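Local coordinates for protein GTPase HflX (Sulfolobus solfataricus P2, PDB 2QTH) that hydrolyses GTP, for which it is specific, associates with the 50S ribosomal subunit, and may act in protein synthesis or ribosome biogenesis, at residues I265-S270 / N300-I305; L296-K301 / D329-S334; V185-S190 / V234-G239; I179-I184 / K256-L261. All blocks are in the same frame, centred on the assembly; numbering follows the deposited sequence.

Contact 1. Residues I265-S270 / N300-I305; sequences IDSTFS and NKIDKI. With GDP (guanosine-5'-diphosphate), chain H.
The carbonyl oxygen of N300 takes two hydrogen bonds from S267: the backbone N arrives in the carbonyl plane at 2.9 Å, and OG comes from about 40° above that plane at 2.8 Å. S267 OG sits between its own N and carbonyl carbon (chi1 74°), on the side of the amide, and both can reach N300 O. One step back, N300 N gives a nearly straight bond to I265 O (2.8 Å), so D266 and N300 form a parallel bridge where both strands run out. D303 OD1 accepts from guanine N1 at 2.9 Å, again almost straight. At D266 the bond from T268 N to OD1 (2.9 Å) closes an Asx turn inside the type I turn D266-F269, and T268 OG1 joins it from the same face of the carboxylate (2.8 Å). The other oxygen, OD2, forms a long, weak salt bridge to K301 NZ (3.8 Å), an ammonium that also binds N189 O and the GDP ribose O4'. The extended K301 chain passes D266, CD lying 3.4 Å from OD1, while its CG packs on the guanine. Further out, T268 CG2 rests on K304 CB and I305 CG1 closes over S267 OG. N300 to D303, reading NKID, is the guanine-specificity (G4, NKxD) motif of P-loop GTPases.

Contact 2. Residues L296-K301 / D329-S334; sequences LVTLNK and DVIPIS. With GDP (guanosine-5'-diphosphate), chain H.
V297 and V330 run alongside each other on one face of the sheet, with V297 CB 4.0 Å from V330 CG2, and the backbones beside them are joined by a regular parallel ladder. V297 N donates to D329 O, V297 O accepts from I331 N, L299 N donates to I331 O (2.8 Å), and L299 O accepts from I333 N (2.8 Å). Each of these carbonyls also receives a CA-H...O contact, as from T298 CA to I331 O. The amides of L296, T298 and N300 look the other way, to strand 260-266, so strand 295-300 is bonded along both sides. This is the closing beta-alpha-beta unit of the G domain: helix 309-323 connects the two strands and packs on V297, V330 and P332, while helix 341-355 lies on the face of L296, T298 and I331. At the outer strand D329 OD1 takes its own neighbour's amide, V330 N, at 2.9 Å, and OD2 is paired with K347. Toward the nucleotide, I333 carries CG1 between its backbone N and carbonyl carbon (chi1 62°), which sets CG1 3.4 Å from N300 OD1 and CD1 against T298 CB. The N300 amide is held at both ends, OD1 by the backbone N of A335 and ND2 by S190 O. S334 OG, 3.2 Å from guanine O6, is hydrogen-bonded to D303 OD1 and to K337 N.

Contact 3. Residues V185-S190 / V234-G239; sequences VGYTNS and VGFIRG. With GDP (guanosine-5'-diphosphate), chain H.
The Y187 ring carries F236 CB squarely over one face, a CH-pi contact 3.5 Å from its centroid. The F236 ring turns its edge toward the same tyrosine in an edge-to-face pair, centroids 5.3 Å apart and planes at 63°. F236 lies along the backbone of G186, whose N is over one ring face, and its CZ reaches V185 CB. A water bonded to G186 N and V234 O sits 3.2 Å above the F236 ring plane, offset toward the rim. The R238 guanidinium has Y187 CD2 above the centre of one face, with the two planes 32° apart. In its own plane NH1 donates to T188 O (3.0 Å), and NH2 holds a water that also binds T188 O. The chain, extended from CG to NE, carries the guanidinium across the tyrosine; NH1 also forms a salt bridge with E15 of helix 13-22, and Y187 OH is hydrogen-bonded to S280 OG. Between the backbones, F236 N bonds G186 O from well above the carbonyl plane (3.0 Å), and T188 N bonds F236 O (3.1 Å), a single bridge at Y187 and F236. From Y187 a type II turn runs to S190, S190 OG gripping Y187 O and N189 N donating to GDP O1B (2.8 Å). The contact joins the start of the P-loop to the segment holding the end of the DTVG (G3) motif, which runs on into the switch II region of GTPases.

Contact 4. Residues I179-I184 / K256-L261; sequences IPSIGI and KYSDAL
Two central parallel strands of the G-domain sheet begin here, 181-186 and 260-266, and the contact sets their starting register through S181, D259 and A260. S181 N donates to D259 OD2 at 2.7 Å, meeting the carboxylate on its anti side, about 17° out of plane. S181 O is shared: A260 N reaches it at 3.2 Å, nearly along its C=O axis, and D259 N adds a weak bond with a bent N-H. An aspartate side chain thus takes up the strand's first amide. D259 has CG anti to its carbonyl carbon (chi1 -56°), which brings the carboxylate to S181 N and also puts OD2 3.3 Å from S181 CB. A260 N to S181 O and G183 N to A260 O (2.9 Å) bracket the I182/A260 bridge; G183/L261 follows, with G183 also bonded to I262. Strand 226-232 flanks 181-186 on its other side, bonding I182 to M229 and V231, so the strand, which runs on into the P-loop, sits inside the six-stranded sheet. On the face of I182 and A260, I182 CD1 presses on A260 CB at 3.5 Å, with helix 341-355 covering A260 through L351. On the opposite face G183 brings only its backbone: S258 OG lies 3.7 Å from G183 N, and L261 CD2 lies 3.9 Å from G183 CA.

All four contacts belong to the G domain and its six-stranded mixed sheet. Contact 4 joins the starts of strands 181-186 and 260-266. Contact 3, about 17 Å away between centres, takes up the first of these where it runs into the P-loop, and both its segments fall between those of contact 4 in sequence. Contact 1 lies at the far end of strand 260-266; its centre is about 24 Å from that of contact 4. Contact 2 extends the sheet from 295-300 to its edge strand 327-332 and shares N300 and K301 with contact 1, the two centres being about 9 Å apart. Contacts 1, 2 and 3 therefore meet around GDP at the strand ends, where the NKxD loop and the P-loop are joined directly, tying guanine recognition to phosphate binding.

Contact 1. Residues I265-S270 / N300-I305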
# COMPACT_ATOMS: atom_id res chain seq x y z
N ILE A 265 -9.45 2.46 -9.84
CA ILE A 265 -8.66 3.07 -10.96
C ILE A 265 -8.89 4.55 -10.93
O ILE A 265 -10.07 5.01 -10.83
CB ILE A 265 -9.09 2.58 -12.37
CG1 ILE A 265 -9.08 1.04 -12.42
CG2 ILE A 265 -8.10 3.16 -13.50
CD1 ILE A 265 -7.63 0.41 -12.33
N ASP A 266 -7.80 5.32 -11.01
CA ASP A 266 -7.89 6.77 -10.99
C ASP A 266 -8.44 7.26 -12.34
O ASP A 266 -7.69 7.22 -13.32
CB ASP A 266 -6.48 7.33 -10.72
CG ASP A 266 -6.47 8.84 -10.48
OD1 ASP A 266 -7.46 9.52 -10.87
OD2 ASP A 266 -5.45 9.33 -9.96
N SER A 267 -9.70 7.77 -12.40
CA SER A 267 -10.24 8.35 -13.66
C SER A 267 -9.50 9.59 -14.23
O SER A 267 -9.79 9.99 -15.36
CB SER A 267 -11.77 8.69 -13.58
OG SER A 267 -12.03 9.84 -12.79
N THR A 268 -8.66 10.24 -13.43
CA THR A 268 -7.98 11.47 -13.86
C THR A 268 -6.83 11.17 -14.81
O THR A 268 -6.19 12.07 -15.36
CB THR A 268 -7.50 12.37 -12.67
OG1 THR A 268 -6.40 11.80 -12.00
CG2 THR A 268 -8.59 12.57 -11.65
N PHE A 269 -6.55 9.89 -15.01
CA PHE A 269 -5.37 9.52 -15.78
C PHE A 269 -5.72 9.74 -17.24
O PHE A 269 -6.82 9.39 -17.67
CB PHE A 269 -5.02 8.03 -15.56
CG PHE A 269 -4.25 7.74 -14.28
CD1 PHE A 269 -3.86 8.74 -13.44
CD2 PHE A 269 -3.94 6.43 -13.93
CE1 PHE A 269 -3.12 8.46 -12.29
CE2 PHE A 269 -3.23 6.16 -12.82
CZ PHE A 269 -2.81 7.19 -12.00
N SER A 270 -4.77 10.26 -18.03
CA SER A 270 -4.91 10.30 -19.50
C SER A 270 -5.38 8.92 -19.99
O SER A 270 -5.18 7.92 -19.27
CB SER A 270 -3.58 10.70 -20.18
OG SER A 270 -2.64 9.61 -20.20
N ASN A 300 -12.66 5.91 -10.20
CA ASN A 300 -12.84 6.79 -9.05
C ASN A 300 -12.34 8.17 -9.39
O ASN A 300 -11.67 8.33 -10.40
CB ASN A 300 -11.99 6.22 -7.85
CG ASN A 300 -12.28 6.89 -6.51
OD1 ASN A 300 -13.40 7.28 -6.20
ND2 ASN A 300 -11.24 7.03 -5.68
N LYS A 301 -12.63 9.12 -8.51
CA LYS A 301 -12.16 10.52 -8.58
C LYS A 301 -12.81 11.24 -9.73
O LYS A 301 -12.25 12.20 -10.25
CB LYS A 301 -10.62 10.65 -8.67
CG LYS A 301 -9.89 9.85 -7.64
CD LYS A 301 -8.34 10.21 -7.63
CE LYS A 301 -7.63 9.65 -6.42
NZ LYS A 301 -6.18 10.19 -6.30
N ILE A 302 -13.98 10.77 -10.14
CA ILE A 302 -14.65 11.31 -11.30
C ILE A 302 -14.93 12.79 -11.17
O ILE A 302 -15.07 13.45 -12.20
CB ILE A 302 -15.95 10.56 -11.71
CG1 ILE A 302 -17.10 10.78 -10.67
CG2 ILE A 302 -15.63 9.05 -12.16
CD1 ILE A 302 -18.42 10.03 -11.04
N ASP A 303 -15.02 13.28 -9.94
CA ASP A 303 -15.20 14.72 -9.70
C ASP A 303 -14.05 15.58 -10.26
O ASP A 303 -14.28 16.73 -10.67
CB ASP A 303 -15.36 15.04 -8.19
CG ASP A 303 -14.25 14.47 -7.36
OD1 ASP A 303 -14.15 13.20 -7.27
OD2 ASP A 303 -13.50 15.27 -6.77
N LYS A 304 -12.84 15.02 -10.23
CA LYS A 304 -11.61 15.70 -10.65
C LYS A 304 -11.32 15.54 -12.14
O LYS A 304 -10.28 15.98 -12.61
CB LYS A 304 -10.40 15.10 -9.92
CG LYS A 304 -10.18 15.51 -8.50
CD LYS A 304 -9.16 14.53 -7.78
CE LYS A 304 -7.65 14.70 -8.19
NZ LYS A 304 -6.67 13.98 -7.23
N ILE A 305 -12.19 14.85 -12.88
CA ILE A 305 -11.95 14.58 -14.30
C ILE A 305 -11.84 15.90 -15.10
O ILE A 305 -10.88 16.11 -15.88
CB ILE A 305 -13.09 13.73 -14.90
CG1 ILE A 305 -12.83 12.24 -14.69
CG2 ILE A 305 -13.23 13.93 -16.42
CD1 ILE A 305 -13.70 11.37 -15.61
PB GDP H . -4.95 4.87 -1.84
O1B GDP H . -3.45 5.06 -1.66
O2B GDP H . -5.19 3.94 -3.01
O3B GDP H . -5.47 4.20 -0.62
O3A GDP H . -5.78 6.19 -2.04
PA GDP H . -6.63 7.00 -0.82
O1A GDP H . -8.03 6.75 -0.50
O2A GDP H . -5.75 7.05 0.42
O5' GDP H . -6.72 8.36 -1.69
C5' GDP H . -5.59 8.85 -2.40
C4' GDP H . -5.67 10.37 -2.30
O4' GDP H . -6.69 10.76 -3.23
C3' GDP H . -6.13 10.89 -0.95
O3' GDP H . -5.71 12.26 -0.91
C2' GDP H . -7.64 10.88 -1.06
O2' GDP H . -8.23 11.93 -0.31
C1' GDP H . -7.88 11.17 -2.55
N9 GDP H . -9.13 10.55 -3.08
C8 GDP H . -9.66 9.31 -2.87
N7 GDP H . -10.84 9.11 -3.55
C5 GDP H . -11.08 10.29 -4.21
C6 GDP H . -12.13 10.85 -5.11
O6 GDP H . -13.09 10.15 -5.41
N1 GDP H . -12.02 12.10 -5.62
C2 GDP H . -10.99 12.89 -5.31
N2 GDP H . -10.98 14.14 -5.84
N3 GDP H . -9.96 12.47 -4.47
C4 GDP H . -9.96 11.22 -3.91

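Contact 2. Residues L296-K301 / D329-S334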
# COMPACT_ATOMS: atom_id res chain seq x y z
N LEU A 296 -15.24 -6.15 -9.60
CA LEU A 296 -15.98 -4.94 -9.85
C LEU A 296 -14.98 -3.80 -9.97
O LEU A 296 -14.25 -3.51 -9.01
CB LEU A 296 -16.86 -4.64 -8.64
CG LEU A 296 -17.63 -3.29 -8.60
CD1 LEU A 296 -18.53 -3.05 -9.80
CD2 LEU A 296 -18.55 -3.17 -7.24
N VAL A 297 -14.98 -3.10 -11.11
CA VAL A 297 -14.01 -2.04 -11.36
C VAL A 297 -14.68 -0.70 -11.00
O VAL A 297 -15.80 -0.45 -11.44
CB VAL A 297 -13.51 -2.06 -12.86
CG1 VAL A 297 -12.42 -1.02 -13.05
CG2 VAL A 297 -13.00 -3.44 -13.27
N THR A 298 -14.04 0.14 -10.15
CA THR A 298 -14.59 1.42 -9.90
C THR A 298 -13.66 2.49 -10.41
O THR A 298 -12.55 2.64 -9.90
CB THR A 298 -14.86 1.65 -8.37
OG1 THR A 298 -13.63 1.45 -7.61
CG2 THR A 298 -15.79 0.61 -7.85
N LEU A 299 -14.17 3.29 -11.34
CA LEU A 299 -13.40 4.34 -11.92
C LEU A 299 -13.66 5.51 -10.99
O LEU A 299 -14.78 5.97 -10.91
CB LEU A 299 -13.95 4.49 -13.35
CG LEU A 299 -13.20 5.44 -14.26
CD1 LEU A 299 -11.72 4.86 -14.33
CD2 LEU A 299 -13.83 5.53 -15.64
N ASN A 300 -12.66 5.91 -10.20
CA ASN A 300 -12.84 6.79 -9.05
C ASN A 300 -12.34 8.17 -9.39
O ASN A 300 -11.67 8.33 -10.40
CB ASN A 300 -11.99 6.22 -7.85
CG ASN A 300 -12.28 6.89 -6.51
OD1 ASN A 300 -13.40 7.28 -6.20
ND2 ASN A 300 -11.24 7.03 -5.68
N LYS A 301 -12.63 9.12 -8.51
CA LYS A 301 -12.16 10.52 -8.58
C LYS A 301 -12.81 11.24 -9.73
O LYS A 301 -12.25 12.20 -10.25
CB LYS A 301 -10.62 10.65 -8.67
CG LYS A 301 -9.89 9.85 -7.64
CD LYS A 301 -8.34 10.21 -7.63
CE LYS A 301 -7.63 9.65 -6.42
NZ LYS A 301 -6.18 10.19 -6.30
N ASP A 329 -18.82 -5.70 -13.04
CA ASP A 329 -19.33 -4.50 -13.66
C ASP A 329 -18.21 -3.48 -13.58
O ASP A 329 -17.20 -3.73 -12.94
CB ASP A 329 -20.53 -3.93 -12.81
CG ASP A 329 -21.56 -3.18 -13.68
OD1 ASP A 329 -21.21 -2.69 -14.78
OD2 ASP A 329 -22.74 -3.17 -13.29
N VAL A 330 -18.42 -2.36 -14.23
CA VAL A 330 -17.50 -1.24 -14.28
C VAL A 330 -18.39 -0.01 -13.96
O VAL A 330 -19.35 0.27 -14.72
CB VAL A 330 -16.77 -1.13 -15.63
CG1 VAL A 330 -15.75 -0.02 -15.57
CG2 VAL A 330 -15.99 -2.39 -15.92
N ILE A 331 -18.10 0.70 -12.84
CA ILE A 331 -18.91 1.87 -12.48
C ILE A 331 -18.02 3.08 -12.14
O ILE A 331 -16.92 2.95 -11.60
CB ILE A 331 -19.87 1.54 -11.28
CG1 ILE A 331 -19.05 1.22 -10.05
CG2 ILE A 331 -20.77 0.28 -11.65
CD1 ILE A 331 -19.90 1.03 -8.76
N PRO A 332 -18.52 4.28 -12.39
CA PRO A 332 -17.83 5.49 -12.01
C PRO A 332 -18.29 5.96 -10.65
O PRO A 332 -19.51 5.94 -10.36
CB PRO A 332 -18.32 6.50 -13.08
CG PRO A 332 -19.72 6.04 -13.36
CD PRO A 332 -19.79 4.55 -13.13
N ILE A 333 -17.36 6.42 -9.85
CA ILE A 333 -17.72 6.94 -8.54
C ILE A 333 -16.81 8.07 -8.19
O ILE A 333 -15.76 8.29 -8.82
CB ILE A 333 -17.52 5.87 -7.38
CG1 ILE A 333 -16.03 5.49 -7.31
CG2 ILE A 333 -18.44 4.64 -7.58
CD1 ILE A 333 -15.63 4.63 -6.10
N SER A 334 -17.20 8.82 -7.18
CA SER A 334 -16.26 9.69 -6.46
C SER A 334 -16.33 9.35 -4.98
O SER A 334 -17.33 9.62 -4.32
CB SER A 334 -16.48 11.17 -6.72
OG SER A 334 -15.71 11.88 -5.76
PB GDP H . -4.95 4.87 -1.84
O1B GDP H . -3.45 5.06 -1.66
O2B GDP H . -5.19 3.94 -3.01
O3B GDP H . -5.47 4.20 -0.62
O3A GDP H . -5.78 6.19 -2.04
PA GDP H . -6.63 7.00 -0.82
O1A GDP H . -8.03 6.75 -0.50
O2A GDP H . -5.75 7.05 0.42
O5' GDP H . -6.72 8.36 -1.69
C5' GDP H . -5.59 8.85 -2.40
C4' GDP H . -5.67 10.37 -2.30
O4' GDP H . -6.69 10.76 -3.23
C3' GDP H . -6.13 10.89 -0.95
O3' GDP H . -5.71 12.26 -0.91
C2' GDP H . -7.64 10.88 -1.06
O2' GDP H . -8.23 11.93 -0.31
C1' GDP H . -7.88 11.17 -2.55
N9 GDP H . -9.13 10.55 -3.08
C8 GDP H . -9.66 9.31 -2.87
N7 GDP H . -10.84 9.11 -3.55
C5 GDP H . -11.08 10.29 -4.21
C6 GDP H . -12.13 10.85 -5.11
O6 GDP H . -13.09 10.15 -5.41
N1 GDP H . -12.02 12.10 -5.62
C2 GDP H . -10.99 12.89 -5.31
N2 GDP H . -10.98 14.14 -5.84
N3 GDP H . -9.96 12.47 -4.47
C4 GDP H . -9.96 11.22 -3.91

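Contact 3. Residues V185-S190 / V234-G239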
# COMPACT_ATOMS: atom_id res chain seq x y z
N VAL A 185 -8.48 -3.61 -4.29
CA VAL A 185 -7.14 -3.58 -4.84
C VAL A 185 -7.03 -2.37 -5.74
O VAL A 185 -8.00 -1.70 -6.04
CB VAL A 185 -6.76 -4.92 -5.61
CG1 VAL A 185 -6.85 -6.07 -4.66
CG2 VAL A 185 -7.81 -5.09 -6.79
N GLY A 186 -5.80 -2.09 -6.19
CA GLY A 186 -5.57 -0.91 -7.02
C GLY A 186 -4.25 -0.24 -6.66
O GLY A 186 -3.72 -0.48 -5.55
N TYR A 187 -3.76 0.61 -7.55
CA TYR A 187 -2.47 1.32 -7.32
C TYR A 187 -2.58 2.34 -6.22
O TYR A 187 -3.65 2.80 -5.91
CB TYR A 187 -2.06 2.07 -8.55
CG TYR A 187 -1.15 1.16 -9.39
CD1 TYR A 187 -1.71 0.36 -10.42
CD2 TYR A 187 0.21 1.11 -9.15
CE1 TYR A 187 -0.92 -0.48 -11.19
CE2 TYR A 187 1.01 0.21 -9.89
CZ TYR A 187 0.44 -0.51 -10.91
OH TYR A 187 1.23 -1.33 -11.62
N THR A 188 -1.44 2.68 -5.64
CA THR A 188 -1.35 3.67 -4.60
C THR A 188 -1.97 4.90 -5.18
O THR A 188 -1.79 5.18 -6.38
CB THR A 188 0.19 4.01 -4.35
OG1 THR A 188 0.86 2.77 -4.11
CG2 THR A 188 0.45 5.07 -3.20
N ASN A 189 -2.69 5.63 -4.31
CA ASN A 189 -3.29 6.92 -4.66
C ASN A 189 -4.48 6.79 -5.64
O ASN A 189 -4.85 7.74 -6.33
CB ASN A 189 -2.21 7.85 -5.26
CG ASN A 189 -2.44 9.30 -4.88
OD1 ASN A 189 -2.93 9.58 -3.79
ND2 ASN A 189 -2.14 10.21 -5.80
N SER A 190 -5.06 5.60 -5.74
CA SER A 190 -6.23 5.47 -6.60
C SER A 190 -7.51 5.76 -5.79
O SER A 190 -8.59 5.97 -6.40
CB SER A 190 -6.27 4.07 -7.22
OG SER A 190 -6.43 3.05 -6.25
N VAL A 234 -3.12 -4.60 0.61
CA VAL A 234 -2.04 -3.73 0.14
C VAL A 234 -2.26 -3.33 -1.31
O VAL A 234 -2.80 -4.10 -2.11
CB VAL A 234 -0.67 -4.42 0.27
CG1 VAL A 234 -0.51 -5.50 -0.79
CG2 VAL A 234 0.45 -3.40 0.17
N GLY A 235 -1.83 -2.12 -1.65
CA GLY A 235 -1.96 -1.61 -3.02
C GLY A 235 -0.97 -2.26 -3.98
O GLY A 235 0.00 -2.85 -3.53
N PHE A 236 -1.21 -2.14 -5.31
CA PHE A 236 -0.13 -2.20 -6.26
C PHE A 236 0.79 -0.98 -6.03
O PHE A 236 0.35 0.15 -5.96
CB PHE A 236 -0.65 -2.15 -7.68
CG PHE A 236 -1.78 -3.11 -7.93
CD1 PHE A 236 -1.71 -4.41 -7.50
CD2 PHE A 236 -2.88 -2.70 -8.66
CE1 PHE A 236 -2.75 -5.36 -7.84
CE2 PHE A 236 -3.95 -3.58 -8.99
CZ PHE A 236 -3.88 -4.92 -8.55
N ILE A 237 2.08 -1.23 -5.98
CA ILE A 237 3.01 -0.17 -5.62
C ILE A 237 4.00 -0.02 -6.79
O ILE A 237 4.43 -1.02 -7.36
CB ILE A 237 3.74 -0.58 -4.34
CG1 ILE A 237 2.74 -0.60 -3.15
CG2 ILE A 237 4.81 0.40 -4.01
CD1 ILE A 237 3.25 -1.52 -2.10
N ARG A 238 4.26 1.23 -7.14
CA ARG A 238 5.22 1.58 -8.16
C ARG A 238 6.69 1.52 -7.63
O ARG A 238 6.96 1.84 -6.49
CB ARG A 238 4.87 2.96 -8.67
CG ARG A 238 3.39 3.04 -9.20
CD ARG A 238 2.95 4.46 -9.53
NE ARG A 238 1.63 4.47 -10.19
CZ ARG A 238 0.49 4.72 -9.54
NH1 ARG A 238 0.52 4.93 -8.21
NH2 ARG A 238 -0.64 4.71 -10.20
N GLY A 239 7.64 1.07 -8.43
CA GLY A 239 9.03 1.28 -8.00
C GLY A 239 9.40 0.52 -6.72
O GLY A 239 10.05 1.08 -5.84
PB GDP H . -4.95 4.87 -1.84
O1B GDP H . -3.45 5.06 -1.66
O2B GDP H . -5.19 3.94 -3.01
O3B GDP H . -5.47 4.20 -0.62
O3A GDP H . -5.78 6.19 -2.04
PA GDP H . -6.63 7.00 -0.82
O1A GDP H . -8.03 6.75 -0.50
O2A GDP H . -5.75 7.05 0.42
O5' GDP H . -6.72 8.36 -1.69
C5' GDP H . -5.59 8.85 -2.40
C4' GDP H . -5.67 10.37 -2.30
O4' GDP H . -6.69 10.76 -3.23
C3' GDP H . -6.13 10.89 -0.95
O3' GDP H . -5.71 12.26 -0.91
C2' GDP H . -7.64 10.88 -1.06
O2' GDP H . -8.23 11.93 -0.31
C1' GDP H . -7.88 11.17 -2.55
N9 GDP H . -9.13 10.55 -3.08
C8 GDP H . -9.66 9.31 -2.87
N7 GDP H . -10.84 9.11 -3.55
C5 GDP H . -11.08 10.29 -4.21
C6 GDP H . -12.13 10.85 -5.11
O6 GDP H . -13.09 10.15 -5.41
N1 GDP H . -12.02 12.10 -5.62
C2 GDP H . -10.99 12.89 -5.31
N2 GDP H . -10.98 14.14 -5.84
N3 GDP H . -9.96 12.47 -4.47
C4 GDP H . -9.96 11.22 -3.91
O HOH W 1 -3.82 -3.95 -5.05
O HOH W 2 3.26 3.18 -5.15
O HOH W 3 -3.19 5.35 -8.98

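Contact 4. Residues I179-I184 / K256-L261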
# COMPACT_ATOMS: atom_id res chain seq x y z
N ILE A 179 -19.38 -15.46 5.59
CA ILE A 179 -19.91 -14.27 4.89
C ILE A 179 -18.98 -13.91 3.69
O ILE A 179 -17.80 -14.16 3.73
CB ILE A 179 -20.18 -13.03 5.82
CG1 ILE A 179 -18.91 -12.38 6.28
CG2 ILE A 179 -21.20 -13.32 7.01
CD1 ILE A 179 -19.12 -10.89 6.69
N PRO A 180 -19.51 -13.31 2.61
CA PRO A 180 -18.63 -13.04 1.47
C PRO A 180 -17.52 -11.99 1.74
O PRO A 180 -17.73 -11.03 2.48
CB PRO A 180 -19.61 -12.52 0.43
CG PRO A 180 -20.72 -11.98 1.20
CD PRO A 180 -20.88 -12.83 2.36
N SER A 181 -16.37 -12.19 1.10
CA SER A 181 -15.18 -11.39 1.29
C SER A 181 -14.89 -10.60 0.04
O SER A 181 -14.60 -11.22 -0.95
CB SER A 181 -13.99 -12.35 1.44
OG SER A 181 -13.55 -12.29 2.74
N ILE A 182 -14.89 -9.27 0.09
CA ILE A 182 -14.55 -8.50 -1.07
C ILE A 182 -13.30 -7.69 -0.75
O ILE A 182 -13.32 -6.82 0.09
CB ILE A 182 -15.60 -7.43 -1.44
CG1 ILE A 182 -17.06 -7.98 -1.56
CG2 ILE A 182 -15.19 -6.75 -2.76
CD1 ILE A 182 -17.20 -9.15 -2.42
N GLY A 183 -12.27 -7.93 -1.54
CA GLY A 183 -11.00 -7.24 -1.39
C GLY A 183 -10.83 -6.05 -2.28
O GLY A 183 -11.22 -6.08 -3.46
N ILE A 184 -10.23 -4.98 -1.73
CA ILE A 184 -10.14 -3.72 -2.50
C ILE A 184 -8.68 -3.67 -2.95
O ILE A 184 -7.74 -3.64 -2.05
CB ILE A 184 -10.43 -2.44 -1.61
CG1 ILE A 184 -11.94 -2.29 -1.22
CG2 ILE A 184 -10.14 -1.17 -2.41
CD1 ILE A 184 -12.51 -3.46 -0.63
N LYS A 256 -5.97 -13.42 -3.05
CA LYS A 256 -6.76 -14.58 -3.51
C LYS A 256 -7.66 -15.24 -2.44
O LYS A 256 -8.48 -16.12 -2.77
CB LYS A 256 -5.83 -15.56 -4.22
CG LYS A 256 -5.02 -16.38 -3.29
CD LYS A 256 -3.96 -17.11 -4.11
CE LYS A 256 -3.07 -16.12 -4.74
NZ LYS A 256 -1.86 -16.82 -5.24
N TYR A 257 -7.58 -14.79 -1.20
CA TYR A 257 -8.48 -15.29 -0.09
C TYR A 257 -9.94 -14.78 -0.20
O TYR A 257 -10.89 -15.30 0.46
CB TYR A 257 -8.03 -14.82 1.33
CG TYR A 257 -6.69 -15.33 1.81
CD1 TYR A 257 -6.22 -16.55 1.39
CD2 TYR A 257 -5.91 -14.59 2.69
CE1 TYR A 257 -5.00 -17.03 1.80
CE2 TYR A 257 -4.67 -15.06 3.13
CZ TYR A 257 -4.23 -16.27 2.67
OH TYR A 257 -3.02 -16.79 3.06
N SER A 258 -10.06 -13.68 -0.91
CA SER A 258 -11.32 -12.95 -1.00
C SER A 258 -12.16 -13.57 -2.12
O SER A 258 -11.63 -14.04 -3.16
CB SER A 258 -11.04 -11.44 -1.25
OG SER A 258 -10.52 -10.83 -0.05
N ASP A 259 -13.47 -13.61 -1.90
CA ASP A 259 -14.42 -14.15 -2.86
C ASP A 259 -14.56 -13.34 -4.10
O ASP A 259 -14.87 -13.87 -5.15
CB ASP A 259 -15.78 -14.31 -2.17
CG ASP A 259 -15.63 -15.16 -0.99
OD1 ASP A 259 -15.10 -16.27 -1.18
OD2 ASP A 259 -15.97 -14.70 0.12
N ALA A 260 -14.31 -12.03 -4.00
CA ALA A 260 -14.44 -11.12 -5.13
C ALA A 260 -13.52 -9.92 -4.85
O ALA A 260 -13.04 -9.75 -3.71
CB ALA A 260 -15.90 -10.66 -5.33
N LEU A 261 -13.28 -9.11 -5.86
CA LEU A 261 -12.39 -7.93 -5.71
C LEU A 261 -13.05 -6.68 -6.27
O LEU A 261 -13.80 -6.72 -7.25
CB LEU A 261 -11.04 -8.15 -6.44
CG LEU A 261 -10.16 -9.35 -6.02
CD1 LEU A 261 -8.90 -9.45 -6.88
CD2 LEU A 261 -9.84 -9.32 -4.53